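Local structure of cycloserine biosynthesis protein DcsG (Streptomyces lavendulae, 6JIL) at residues Ala68-Val73 with Pro84-Ala89; Gly102-Pro107 with Arg230-Ala235; Thr190-Asp193 with Ser197-Ile200; Ala238-His243 with Leu268-Cys273; Pro275-Thr280 with Leu287-Ala292. The protein catalyses the magnesium- and ATP-dependent cyclisation of O-ureido-D-serine to the antibiotic D-cycloserine, as a monomeric ATP-grasp ligase. All coordinates share one frame; numbering follows the deposited sequence.

Interaction 1. Residues Ala68-Val73 with Pro84-Ala89; sequences AFCERV and PLVRWA
E71 OE1 has two partners, the R87 guanidinium and a water held by it. The guanidinium NH2 of R87 stands 3.9 Å from E71 OE1, a long salt bridge. The water accepts a hydrogen bond from R87 NE, with 2.6 Å between that NE and the water oxygen, and gives a weak bond on to E71 OE1. The water lies in the guanidinium plane, and the carboxylate is tilted only 17° from that plane. Reaching this position requires a bend: E71 CG runs anti to the backbone N (chi1 179°), and the chain then folds at chi2. R87 instead stays extended from CG to NE. The other oxygen, E71 OE2, makes a weak bond to H75, so the carboxylate is divided between its own helix and the neighbouring one.

Beside this polar pair the contact turns apolar. C70 SG meets V86 CG1 at 4.1 Å, the gamma methyl that lies anti to the V86 backbone N (chi1 174°). F53 of strand 50-55 touches both C70 and V86, while M83 packs against C70 and E71. Helix 63-76 links the parallel neighbours 50-55 and 78-79, and helix 83-89 follows directly; the contact thus joins the helix of a beta-alpha-beta crossover to the next helix along, beside a four-stranded parallel sheet.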
# COMPACT_ATOMS: atom_id res chain seq x y z
N ALA A 68 -4.26 16.99 0.98
CA ALA A 68 -5.06 18.21 1.01
C ALA A 68 -6.28 18.04 0.10
O ALA A 68 -7.38 18.49 0.42
CB ALA A 68 -4.21 19.40 0.54
N PHE A 69 -6.06 17.39 -1.03
CA PHE A 69 -7.13 17.13 -1.99
C PHE A 69 -8.20 16.29 -1.31
O PHE A 69 -9.37 16.63 -1.34
CB PHE A 69 -6.57 16.40 -3.21
CG PHE A 69 -7.63 15.71 -4.03
CD1 PHE A 69 -8.44 16.44 -4.89
CD2 PHE A 69 -7.81 14.33 -3.93
CE1 PHE A 69 -9.43 15.79 -5.65
CE2 PHE A 69 -8.80 13.68 -4.68
CZ PHE A 69 -9.61 14.41 -5.54
N CYS A 70 -7.78 15.18 -0.71
CA CYS A 70 -8.71 14.30 -0.03
C CYS A 70 -9.50 15.06 1.03
O CYS A 70 -10.72 14.93 1.12
CB CYS A 70 -7.95 13.14 0.62
SG CYS A 70 -7.11 12.07 -0.55
N GLU A 71 -8.79 15.85 1.84
CA GLU A 71 -9.41 16.65 2.89
C GLU A 71 -10.50 17.56 2.32
O GLU A 71 -11.61 17.60 2.85
CB GLU A 71 -8.34 17.49 3.59
CG GLU A 71 -8.84 18.39 4.70
CD GLU A 71 -9.58 17.62 5.80
OE1 GLU A 71 -9.15 16.50 6.15
OE2 GLU A 71 -10.59 18.15 6.31
N ARG A 72 -10.19 18.28 1.25
CA ARG A 72 -11.17 19.18 0.64
C ARG A 72 -12.37 18.44 0.05
O ARG A 72 -13.49 18.95 0.06
CB ARG A 72 -10.54 20.01 -0.48
CG ARG A 72 -9.51 21.03 -0.05
CD ARG A 72 -9.28 22.03 -1.21
NE ARG A 72 -8.76 21.37 -2.40
CZ ARG A 72 -7.49 21.00 -2.55
NH1 ARG A 72 -6.61 21.24 -1.59
NH2 ARG A 72 -7.11 20.37 -3.66
N VAL A 73 -12.13 17.25 -0.48
CA VAL A 73 -13.20 16.47 -1.08
C VAL A 73 -14.17 15.95 -0.02
O VAL A 73 -15.37 15.87 -0.26
CB VAL A 73 -12.61 15.27 -1.88
CG1 VAL A 73 -13.74 14.47 -2.54
CG2 VAL A 73 -11.65 15.79 -2.94
N PRO A 84 -9.53 9.66 8.42
CA PRO A 84 -8.64 8.98 9.37
C PRO A 84 -7.93 7.80 8.70
O PRO A 84 -6.72 7.65 8.84
CB PRO A 84 -9.60 8.53 10.48
CG PRO A 84 -10.62 9.62 10.47
CD PRO A 84 -10.88 9.82 8.99
N LEU A 85 -8.70 6.99 7.96
CA LEU A 85 -8.15 5.84 7.25
C LEU A 85 -7.14 6.28 6.20
O LEU A 85 -6.07 5.70 6.08
CB LEU A 85 -9.28 5.07 6.54
CG LEU A 85 -9.13 3.56 6.27
CD1 LEU A 85 -9.97 3.21 5.05
CD2 LEU A 85 -7.69 3.16 6.04
N VAL A 86 -7.48 7.31 5.44
CA VAL A 86 -6.59 7.82 4.41
C VAL A 86 -5.22 8.25 4.94
O VAL A 86 -4.19 7.79 4.44
CB VAL A 86 -7.23 9.00 3.64
CG1 VAL A 86 -6.22 9.62 2.66
CG2 VAL A 86 -8.47 8.51 2.89
N ARG A 87 -5.21 9.13 5.94
CA ARG A 87 -3.94 9.60 6.50
C ARG A 87 -3.10 8.45 7.04
O ARG A 87 -1.88 8.43 6.89
CB ARG A 87 -4.17 10.60 7.64
CG ARG A 87 -5.02 11.81 7.28
CD ARG A 87 -5.03 12.84 8.41
NE ARG A 87 -6.28 13.59 8.44
CZ ARG A 87 -7.37 13.21 9.11
NH1 ARG A 87 -7.37 12.09 9.81
NH2 ARG A 87 -8.48 13.95 9.05
N TRP A 88 -3.77 7.51 7.69
CA TRP A 88 -3.12 6.36 8.31
C TRP A 88 -2.59 5.35 7.28
O TRP A 88 -1.49 4.82 7.43
CB TRP A 88 -4.12 5.66 9.24
CG TRP A 88 -3.51 4.63 10.15
CD1 TRP A 88 -2.74 4.86 11.25
CD2 TRP A 88 -3.60 3.21 10.02
NE1 TRP A 88 -2.34 3.67 11.81
CE2 TRP A 88 -2.86 2.64 11.07
CE3 TRP A 88 -4.24 2.35 9.11
CZ2 TRP A 88 -2.73 1.26 11.25
CZ3 TRP A 88 -4.12 0.98 9.28
CH2 TRP A 88 -3.36 0.44 10.35
N ALA A 89 -3.38 5.12 6.22
CA ALA A 89 -3.02 4.16 5.19
C ALA A 89 -1.93 4.62 4.25
O ALA A 89 -1.26 3.80 3.63
CB ALA A 89 -4.27 3.77 4.38
O HOH W 1 -6.00 15.55 6.78

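Interaction 2. Residues Gly102-Pro107 with Arg230-Ala235; sequences GVPVIP and RAVAAA
P104 and V232 meet tip to tip, the proline CG sitting against both valine methyls. It is 3.9 Å from V232 CG1, and its 4.0 Å spacing to V232 CG2 shows that it sits almost midway in the fork. One helical turn on, V103 CG2 lies against A235, 4.1 Å from A235 CB and 3.7 Å from A235 O. This is the methyl of V103 that stands anti to its carbonyl carbon; the other, CG1, takes the place anti to the backbone N (chi1 178°). Contact between the two segments is entirely van der Waals, with no hydrogen bond crossing it.

The next shell fixes the loop instead. P104 and I106 are both tied by backbone hydrogen bonds to V267 on the outermost strand 265-271, and V103 also packs on V267 and L98. P265 of the same strand touches V232, so the valine meets both the loop and the strand. G102, with positive phi, is the C-prime residue of the Schellman motif that ends helix 94-100, and from this cap the loop runs on to I106, which lines the ADP pocket of the ATP-grasp fold.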
# COMPACT_ATOMS: atom_id res chain seq x y z
N GLY A 102 -0.24 -7.55 17.66
CA GLY A 102 0.14 -8.94 17.51
C GLY A 102 0.35 -9.41 16.08
O GLY A 102 0.68 -10.57 15.86
N VAL A 103 0.16 -8.52 15.11
CA VAL A 103 0.36 -8.88 13.70
C VAL A 103 1.85 -8.91 13.40
O VAL A 103 2.56 -7.92 13.62
CB VAL A 103 -0.29 -7.85 12.75
CG1 VAL A 103 -0.00 -8.24 11.30
CG2 VAL A 103 -1.78 -7.77 13.00
N PRO A 104 2.35 -10.04 12.88
CA PRO A 104 3.77 -10.18 12.55
C PRO A 104 4.20 -9.29 11.38
O PRO A 104 3.65 -9.39 10.29
CB PRO A 104 3.90 -11.67 12.21
CG PRO A 104 2.56 -11.98 11.63
CD PRO A 104 1.62 -11.27 12.57
N VAL A 105 5.16 -8.42 11.62
CA VAL A 105 5.64 -7.52 10.58
C VAL A 105 7.15 -7.57 10.46
O VAL A 105 7.84 -8.06 11.34
CB VAL A 105 5.22 -6.06 10.86
CG1 VAL A 105 3.73 -5.97 11.04
CG2 VAL A 105 5.93 -5.54 12.09
N ILE A 106 7.66 -7.05 9.35
CA ILE A 106 9.09 -7.00 9.13
C ILE A 106 9.66 -6.04 10.15
O ILE A 106 9.13 -4.94 10.33
CB ILE A 106 9.43 -6.47 7.72
CG1 ILE A 106 9.03 -7.51 6.65
CG2 ILE A 106 10.92 -6.13 7.63
CD1 ILE A 106 9.31 -7.06 5.22
N PRO A 107 10.72 -6.44 10.87
CA PRO A 107 11.32 -5.54 11.87
C PRO A 107 11.48 -4.19 11.18
O PRO A 107 12.21 -4.06 10.19
CB PRO A 107 12.65 -6.23 12.17
CG PRO A 107 12.29 -7.68 12.06
CD PRO A 107 11.44 -7.73 10.82
N ARG A 230 -3.38 -16.19 4.71
CA ARG A 230 -4.70 -15.58 4.80
C ARG A 230 -5.01 -15.24 6.25
O ARG A 230 -5.66 -14.24 6.54
CB ARG A 230 -5.76 -16.52 4.22
CG ARG A 230 -5.58 -16.77 2.74
CD ARG A 230 -6.73 -17.54 2.14
NE ARG A 230 -6.72 -18.95 2.50
CZ ARG A 230 -7.62 -19.83 2.07
NH1 ARG A 230 -8.60 -19.44 1.25
NH2 ARG A 230 -7.55 -21.10 2.44
N ALA A 231 -4.52 -16.08 7.15
CA ALA A 231 -4.72 -15.85 8.58
C ALA A 231 -4.01 -14.56 9.01
O ALA A 231 -4.57 -13.76 9.76
CB ALA A 231 -4.21 -17.04 9.37
N VAL A 232 -2.78 -14.37 8.55
CA VAL A 232 -2.03 -13.18 8.91
C VAL A 232 -2.66 -11.95 8.27
O VAL A 232 -2.87 -10.93 8.93
CB VAL A 232 -0.54 -13.29 8.49
CG1 VAL A 232 0.14 -11.94 8.59
CG2 VAL A 232 0.18 -14.28 9.40
N ALA A 233 -2.97 -12.04 6.98
CA ALA A 233 -3.58 -10.93 6.26
C ALA A 233 -4.85 -10.45 6.95
O ALA A 233 -5.06 -9.25 7.11
CB ALA A 233 -3.90 -11.35 4.83
N ALA A 234 -5.70 -11.40 7.35
CA ALA A 234 -6.96 -11.08 8.02
C ALA A 234 -6.74 -10.45 9.38
O ALA A 234 -7.58 -9.68 9.85
CB ALA A 234 -7.82 -12.34 8.17
N ALA A 235 -5.63 -10.78 10.03
CA ALA A 235 -5.32 -10.20 11.34
C ALA A 235 -4.91 -8.75 11.14
O ALA A 235 -5.30 -7.87 11.91
CB ALA A 235 -4.19 -10.96 12.01

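Interaction 3. Residues Thr190-Asp193 with Ser197-Ile200; sequences TFFD and SHAI
T190 and H198 form an antiparallel hydrogen-bonded pair. T190 N gives a nearly straight bond to H198 O, 2.7 Å long with 171° at the hydrogen. In return T190 O is approached by two amides: S197 N at 2.9 Å makes the sound bond, while H198 N, 3.5 Å from the same T190 O, makes a weak one.

Two consecutive residues thus face one, which is a classic beta bulge. It lies close to the turn of the hairpin formed by strands 186-192 and 195-202, within the five-stranded antiparallel sheet that also carries R254, a probable active-site residue touched by T190.

Side-chain polar bonds fix the imidazole. S197 OG lies in the ring plane, 2.8 Å from H198 ND1, and at the far end H198 NE2 is bonded to L277 O. The T190 hydroxyl goes to the same L277 O, so one carbonyl collects both strands.

Apolar contacts follow from the side-by-side course of T190 and H198. T190 CB lies over a face of the imidazole, 3.8 Å from its centroid and offset toward the rim, a CH-pi contact. H198 places its ring there by turning CG between the backbone N and the carbonyl carbon (chi1 59°). F192 CE1 comes up at the edge of the imidazole, near its plane, while F192 CD1 packs on S197 CB at 3.6 Å. The opposite surface of the sheet is taken by F191, which packs on A233, A234 and L237 of helix 227-244.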
# COMPACT_ATOMS: atom_id res chain seq x y z
N THR A 190 -5.72 -10.06 -1.65
CA THR A 190 -6.76 -9.05 -1.78
C THR A 190 -8.01 -9.48 -1.02
O THR A 190 -8.46 -10.62 -1.14
CB THR A 190 -7.10 -8.83 -3.25
OG1 THR A 190 -5.98 -8.24 -3.90
CG2 THR A 190 -8.31 -7.93 -3.39
N PHE A 191 -8.55 -8.56 -0.24
CA PHE A 191 -9.75 -8.82 0.56
C PHE A 191 -10.86 -7.84 0.24
O PHE A 191 -10.61 -6.68 -0.09
CB PHE A 191 -9.44 -8.71 2.05
CG PHE A 191 -8.71 -9.89 2.61
CD1 PHE A 191 -7.40 -10.16 2.24
CD2 PHE A 191 -9.31 -10.69 3.58
CE1 PHE A 191 -6.70 -11.22 2.82
CE2 PHE A 191 -8.62 -11.75 4.16
CZ PHE A 191 -7.31 -12.01 3.78
N PHE A 192 -12.10 -8.31 0.37
CA PHE A 192 -13.27 -7.48 0.15
C PHE A 192 -14.22 -7.67 1.32
O PHE A 192 -14.71 -8.77 1.56
CB PHE A 192 -13.93 -7.86 -1.18
CG PHE A 192 -13.10 -7.50 -2.38
CD1 PHE A 192 -12.68 -8.48 -3.27
CD2 PHE A 192 -12.72 -6.18 -2.60
CE1 PHE A 192 -11.90 -8.15 -4.37
CE2 PHE A 192 -11.94 -5.84 -3.70
CZ PHE A 192 -11.53 -6.83 -4.59
N ASP A 193 -14.44 -6.59 2.06
CA ASP A 193 -15.30 -6.61 3.25
C ASP A 193 -14.88 -7.66 4.28
O ASP A 193 -15.72 -8.33 4.87
CB ASP A 193 -16.76 -6.84 2.86
CG ASP A 193 -17.49 -5.54 2.58
OD1 ASP A 193 -16.92 -4.48 2.92
OD2 ASP A 193 -18.62 -5.57 2.05
N SER A 197 -10.34 -12.84 -1.17
CA SER A 197 -10.81 -13.02 -2.54
C SER A 197 -9.79 -13.76 -3.38
O SER A 197 -10.09 -14.78 -3.99
CB SER A 197 -11.11 -11.68 -3.20
OG SER A 197 -11.50 -11.86 -4.55
N HIS A 198 -8.57 -13.25 -3.42
CA HIS A 198 -7.53 -13.86 -4.23
C HIS A 198 -6.17 -13.24 -3.92
O HIS A 198 -6.07 -12.26 -3.17
CB HIS A 198 -7.83 -13.61 -5.70
CG HIS A 198 -7.91 -12.16 -6.06
ND1 HIS A 198 -9.05 -11.40 -5.86
CD2 HIS A 198 -6.97 -11.31 -6.54
CE1 HIS A 198 -8.81 -10.15 -6.21
NE2 HIS A 198 -7.56 -10.07 -6.62
N ALA A 199 -5.14 -13.82 -4.52
CA ALA A 199 -3.78 -13.34 -4.32
C ALA A 199 -2.92 -13.56 -5.55
O ALA A 199 -3.32 -14.23 -6.51
CB ALA A 199 -3.16 -14.04 -3.11
N ILE A 200 -1.73 -12.97 -5.52
CA ILE A 200 -0.78 -13.13 -6.61
C ILE A 200 0.60 -13.23 -6.01
O ILE A 200 0.82 -12.95 -4.83
CB ILE A 200 -0.77 -11.92 -7.58
CG1 ILE A 200 -0.05 -10.74 -6.91
CG2 ILE A 200 -2.19 -11.53 -7.96
CD1 ILE A 200 0.21 -9.56 -7.84

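Interaction 4. Residues Ala238-His243 with Leu268-Cys273; sequences AASVAH and LEMELC. With MG (magnesium ion), chain I; MG (magnesium ion), chain H; ADP (adenosine-5'-diphosphate), chain G.
S240 leaves helix 227-244 directed at the segment 268-273, where it meets M270 of the strand and L272 just after it. CB touches the branch of L272, 4.0 Å from L272 CD1. One bond further, OG lies 3.7 Å from the same L272 CD1 and 3.4 Å from M270 SE, the selenium of a selenomethionine. The hydroxyl sits beside its own backbone N, anti to the carbonyl carbon (chi1 -59°), a position from which it is hydrogen-bonded to A236 O one turn back. Its polar need is thus met within the helix, and what it turns to that segment is van der Waals surface. W88 and L98 also touch the serine.

M270 points to the helix; its strand neighbours E269 and E271 point the other way, into the metal site. The E269 carboxylate chelates one magnesium ion, with OE1 and OE2 each 2.3 Å from it, and OE2 also bridges to the second magnesium at 2.2 Å. E271 OE2 binds the first magnesium at 2.2 Å, while E271 OE1 forms a salt bridge with R254. The diphosphate of ADP joins in, with O2B on the first ion and O1B and O2A on the second, and waters bind both. Helix-backed on one face and metal-bearing on the other, this strand supplies the glutamate ligands of the two-magnesium nucleotide site typical of ATP-grasp ligases.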
# COMPACT_ATOMS: atom_id res chain seq x y z
N ALA A 238 -8.05 -6.78 10.57
CA ALA A 238 -8.81 -6.63 11.80
C ALA A 238 -8.12 -5.62 12.71
O ALA A 238 -8.78 -4.82 13.37
CB ALA A 238 -8.97 -7.98 12.50
N ALA A 239 -6.80 -5.64 12.74
CA ALA A 239 -6.04 -4.71 13.57
C ALA A 239 -6.28 -3.29 13.09
O ALA A 239 -6.34 -2.35 13.89
CB ALA A 239 -4.55 -5.04 13.50
N SER A 240 -6.42 -3.13 11.77
CA SER A 240 -6.66 -1.82 11.18
C SER A 240 -8.06 -1.34 11.55
O SER A 240 -8.26 -0.18 11.91
CB SER A 240 -6.54 -1.89 9.66
OG SER A 240 -5.26 -2.34 9.28
N VAL A 241 -9.04 -2.24 11.46
CA VAL A 241 -10.41 -1.90 11.79
C VAL A 241 -10.50 -1.46 13.25
O VAL A 241 -11.13 -0.45 13.56
CB VAL A 241 -11.34 -3.11 11.56
CG1 VAL A 241 -12.72 -2.81 12.13
CG2 VAL A 241 -11.43 -3.42 10.08
N ALA A 242 -9.85 -2.22 14.13
CA ALA A 242 -9.86 -1.93 15.57
C ALA A 242 -9.13 -0.63 15.91
O ALA A 242 -9.63 0.20 16.67
CB ALA A 242 -9.23 -3.10 16.33
N HIS A 243 -7.94 -0.48 15.35
CA HIS A 243 -7.12 0.70 15.59
C HIS A 243 -7.80 2.01 15.24
O HIS A 243 -7.70 2.98 15.99
CB HIS A 243 -5.82 0.59 14.80
CG HIS A 243 -4.91 1.76 14.99
ND1 HIS A 243 -4.17 1.94 16.13
CD2 HIS A 243 -4.65 2.83 14.19
CE1 HIS A 243 -3.49 3.08 16.04
NE2 HIS A 243 -3.77 3.63 14.87
N LEU A 268 4.71 -7.09 4.82
CA LEU A 268 5.75 -6.28 4.19
C LEU A 268 5.14 -4.89 4.19
O LEU A 268 5.72 -3.94 4.71
CB LEU A 268 5.95 -6.73 2.74
CG LEU A 268 7.13 -6.25 1.89
CD1 LEU A 268 6.74 -6.39 0.42
CD2 LEU A 268 7.50 -4.82 2.19
N GLU A 269 3.97 -4.78 3.58
CA GLU A 269 3.23 -3.53 3.51
C GLU A 269 1.76 -3.88 3.30
O GLU A 269 1.42 -5.01 2.94
CB GLU A 269 3.74 -2.64 2.38
CG GLU A 269 3.30 -3.04 0.98
CD GLU A 269 3.21 -1.85 0.05
OE1 GLU A 269 2.57 -0.85 0.44
OE2 GLU A 269 3.76 -1.91 -1.07
N MSE A 270 0.90 -2.90 3.54
CA MSE A 270 -0.54 -3.09 3.41
C MSE A 270 -1.15 -1.83 2.79
O MSE A 270 -0.80 -0.72 3.18
CB MSE A 270 -1.12 -3.35 4.80
CG MSE A 270 -2.62 -3.17 4.92
SE MSE A 270 -3.21 -3.46 6.75
CE MSE A 270 -4.35 -4.98 6.44
N GLU A 271 -2.04 -2.02 1.82
CA GLU A 271 -2.69 -0.88 1.15
C GLU A 271 -4.20 -0.90 1.30
O GLU A 271 -4.89 -1.80 0.79
CB GLU A 271 -2.29 -0.86 -0.33
CG GLU A 271 -0.88 -0.33 -0.54
CD GLU A 271 -0.39 -0.51 -1.96
OE1 GLU A 271 -1.13 -0.19 -2.91
OE2 GLU A 271 0.75 -0.97 -2.13
N LEU A 272 -4.72 0.11 1.99
CA LEU A 272 -6.14 0.21 2.25
C LEU A 272 -6.83 1.40 1.61
O LEU A 272 -8.06 1.44 1.52
CB LEU A 272 -6.36 0.26 3.76
CG LEU A 272 -5.54 -0.80 4.50
CD1 LEU A 272 -5.76 -0.66 5.98
CD2 LEU A 272 -5.94 -2.19 4.00
N CYS A 273 -6.04 2.37 1.17
CA CYS A 273 -6.59 3.58 0.57
C CYS A 273 -6.79 3.47 -0.93
O CYS A 273 -7.91 3.52 -1.41
CB CYS A 273 -5.70 4.77 0.88
SG CYS A 273 -6.33 6.31 0.21
MG MG I . 2.71 -0.01 -1.72
MG MG H . 4.75 -3.29 -2.54
PB ADP G . 6.17 0.10 -2.01
O1B ADP G . 5.83 -1.21 -2.88
O2B ADP G . 4.89 0.67 -1.41
O3B ADP G . 6.81 1.15 -2.94
PA ADP G . 7.49 -1.81 -0.54
O1A ADP G . 7.52 -2.06 0.90
O2A ADP G . 6.37 -2.74 -1.17
O3A ADP G . 7.20 -0.22 -0.78
O5' ADP G . 8.95 -2.14 -1.13
C5' ADP G . 8.87 -2.27 -2.55
C4' ADP G . 9.60 -3.56 -2.97
O4' ADP G . 10.93 -3.57 -2.41
C3' ADP G . 8.88 -4.79 -2.44
O3' ADP G . 7.90 -5.27 -3.35
C2' ADP G . 10.02 -5.78 -2.20
O2' ADP G . 10.29 -6.57 -3.37
C1' ADP G . 11.21 -4.87 -1.81
N9 ADP G . 11.36 -4.77 -0.33
C8 ADP G . 11.05 -3.70 0.46
N7 ADP G . 11.36 -3.93 1.70
C5 ADP G . 11.89 -5.17 1.80
C6 ADP G . 12.59 -5.87 2.81
N6 ADP G . 12.66 -5.37 4.11
N1 ADP G . 13.21 -7.03 2.49
C2 ADP G . 13.18 -7.52 1.26
N3 ADP G . 12.54 -6.89 0.27
C4 ADP G . 11.89 -5.73 0.49
O HOH W 2 6.20 -3.62 -4.47
O HOH W 3 3.90 -5.34 -1.88
O HOH W 4 2.36 2.16 -1.08

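Interaction 5. Residues Pro275-Thr280 with Leu287-Ala292; sequences PSLNLT and LRFAQA
F289 meets the two leucines of the loop with the half of its ring that faces away from its own backbone. Its CG extends anti to the backbone N (chi1 -171°), carrying the ring out from helix 285-296. The second torsion is only 12°, so CD1 nearly eclipses CA while CD2 and CE2 are swung outward. On these outer atoms L277 CD1 settles, 3.4 Å from F289 CE2 and 3.7 Å from F289 CD2. The methyl arrives obliquely, and the two side chains run at about a right angle to each other.

L277 gets there by placing CG anti to its carbonyl carbon (chi1 -63°) and stretching CD1 away from CA. L279 takes nearly the same conformation, but its CD1 approaches at the ring edge, near the plane, and more loosely, at 4.4 Å from F289 CD2. Between them N278 adopts left-handed backbone angles, and both leucines point at the helix.

Beyond this pair F289 meets the ring of F192 at a shallow angle between planes and touches L22 and C252. The loop backbone is secured separately: L277 N and L279 N are bonded to the carboxylate of D18, and P275 O to R54. The division of labour is clear, since hydrogen bonds position the peptide groups, whereas the link to the helix is purely apolar and depends on shape and on the exclusion of water.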
# COMPACT_ATOMS: atom_id res chain seq x y z
N PRO A 275 -5.20 0.82 -3.23
CA PRO A 275 -4.42 -0.36 -3.62
C PRO A 275 -4.62 -0.91 -5.01
O PRO A 275 -5.71 -0.83 -5.59
CB PRO A 275 -4.86 -1.38 -2.60
CG PRO A 275 -6.35 -1.09 -2.53
CD PRO A 275 -6.35 0.42 -2.40
N SER A 276 -3.55 -1.47 -5.55
CA SER A 276 -3.65 -2.16 -6.81
C SER A 276 -4.25 -3.44 -6.23
O SER A 276 -3.75 -3.97 -5.23
CB SER A 276 -2.27 -2.44 -7.38
OG SER A 276 -2.30 -3.56 -8.26
N LEU A 277 -5.34 -3.92 -6.81
CA LEU A 277 -6.01 -5.11 -6.28
C LEU A 277 -5.79 -6.41 -7.06
O LEU A 277 -6.12 -7.48 -6.56
CB LEU A 277 -7.50 -4.81 -6.16
CG LEU A 277 -7.82 -3.69 -5.16
CD1 LEU A 277 -9.22 -3.14 -5.41
CD2 LEU A 277 -7.71 -4.23 -3.75
N ASN A 278 -5.23 -6.31 -8.27
CA ASN A 278 -4.98 -7.49 -9.11
C ASN A 278 -6.27 -8.18 -9.51
O ASN A 278 -6.34 -9.41 -9.58
CB ASN A 278 -4.06 -8.49 -8.39
CG ASN A 278 -2.70 -7.91 -8.07
OD1 ASN A 278 -2.03 -7.37 -8.94
ND2 ASN A 278 -2.29 -8.02 -6.82
N LEU A 279 -7.30 -7.39 -9.80
CA LEU A 279 -8.60 -7.92 -10.19
C LEU A 279 -8.55 -8.86 -11.38
O LEU A 279 -9.27 -9.86 -11.42
CB LEU A 279 -9.56 -6.76 -10.51
CG LEU A 279 -9.84 -5.76 -9.39
CD1 LEU A 279 -10.84 -4.71 -9.87
CD2 LEU A 279 -10.36 -6.49 -8.16
N THR A 280 -7.69 -8.56 -12.35
CA THR A 280 -7.57 -9.37 -13.55
C THR A 280 -6.88 -10.72 -13.35
O THR A 280 -6.74 -11.49 -14.30
CB THR A 280 -6.87 -8.58 -14.68
OG1 THR A 280 -5.52 -8.29 -14.30
CG2 THR A 280 -7.60 -7.26 -14.93
N LEU A 287 -16.14 -8.31 -9.36
CA LEU A 287 -17.56 -8.36 -9.00
C LEU A 287 -17.70 -8.22 -7.48
O LEU A 287 -18.59 -7.53 -6.99
CB LEU A 287 -18.20 -9.67 -9.47
CG LEU A 287 -19.67 -9.91 -9.08
CD1 LEU A 287 -20.53 -8.79 -9.64
CD2 LEU A 287 -20.14 -11.26 -9.61
N ARG A 288 -16.81 -8.88 -6.75
CA ARG A 288 -16.84 -8.81 -5.30
C ARG A 288 -16.56 -7.39 -4.83
O ARG A 288 -17.05 -6.95 -3.79
CB ARG A 288 -15.80 -9.75 -4.69
CG ARG A 288 -15.92 -11.18 -5.11
CD ARG A 288 -15.10 -12.02 -4.16
NE ARG A 288 -15.03 -13.41 -4.55
CZ ARG A 288 -14.68 -14.39 -3.73
NH1 ARG A 288 -14.38 -14.12 -2.46
NH2 ARG A 288 -14.61 -15.64 -4.17
N PHE A 289 -15.75 -6.67 -5.60
CA PHE A 289 -15.42 -5.30 -5.24
C PHE A 289 -16.64 -4.40 -5.49
O PHE A 289 -17.04 -3.63 -4.63
CB PHE A 289 -14.22 -4.82 -6.06
CG PHE A 289 -13.67 -3.50 -5.62
CD1 PHE A 289 -14.07 -2.93 -4.42
CD2 PHE A 289 -12.74 -2.84 -6.41
CE1 PHE A 289 -13.54 -1.71 -4.00
CE2 PHE A 289 -12.21 -1.62 -6.00
CZ PHE A 289 -12.61 -1.06 -4.80
N ALA A 290 -17.23 -4.53 -6.68
CA ALA A 290 -18.40 -3.74 -7.02
C ALA A 290 -19.55 -4.02 -6.06
O ALA A 290 -20.27 -3.11 -5.66
CB ALA A 290 -18.84 -4.03 -8.45
N GLN A 291 -19.72 -5.28 -5.68
CA GLN A 291 -20.79 -5.63 -4.75
C GLN A 291 -20.57 -4.98 -3.39
O GLN A 291 -21.50 -4.44 -2.80
CB GLN A 291 -20.92 -7.15 -4.61
CG GLN A 291 -21.56 -7.81 -5.83
CD GLN A 291 -21.69 -9.31 -5.69
OE1 GLN A 291 -20.69 -10.02 -5.60
NE2 GLN A 291 -22.92 -9.80 -5.68
N ALA A 292 -19.34 -5.05 -2.90
CA ALA A 292 -18.99 -4.45 -1.62
C ALA A 292 -19.29 -2.95 -1.70
O ALA A 292 -19.82 -2.36 -0.75
CB ALA A 292 -17.52 -4.67 -1.31

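Interaction 1 comes first along the chain, on helices beside the parallel sheet, and the other four lie within the ATP-grasp range. Interactions 2 and 4 share helix 227-244, their centres 10 Å apart, and V103 touches A239 between them. Interaction 3 falls between the two halves of interaction 2 in sequence, and its hairpin packs on that same helix. Interactions 3 and 5, with centres 8 Å apart, join through L277. Interaction 1 reaches interaction 4 through W88 and L85, although their centres are 15 Å apart. The magnesium-binding strand of interaction 4 thus lies where helix 227-244, helix 83-89 and the loop of interaction 2 meet.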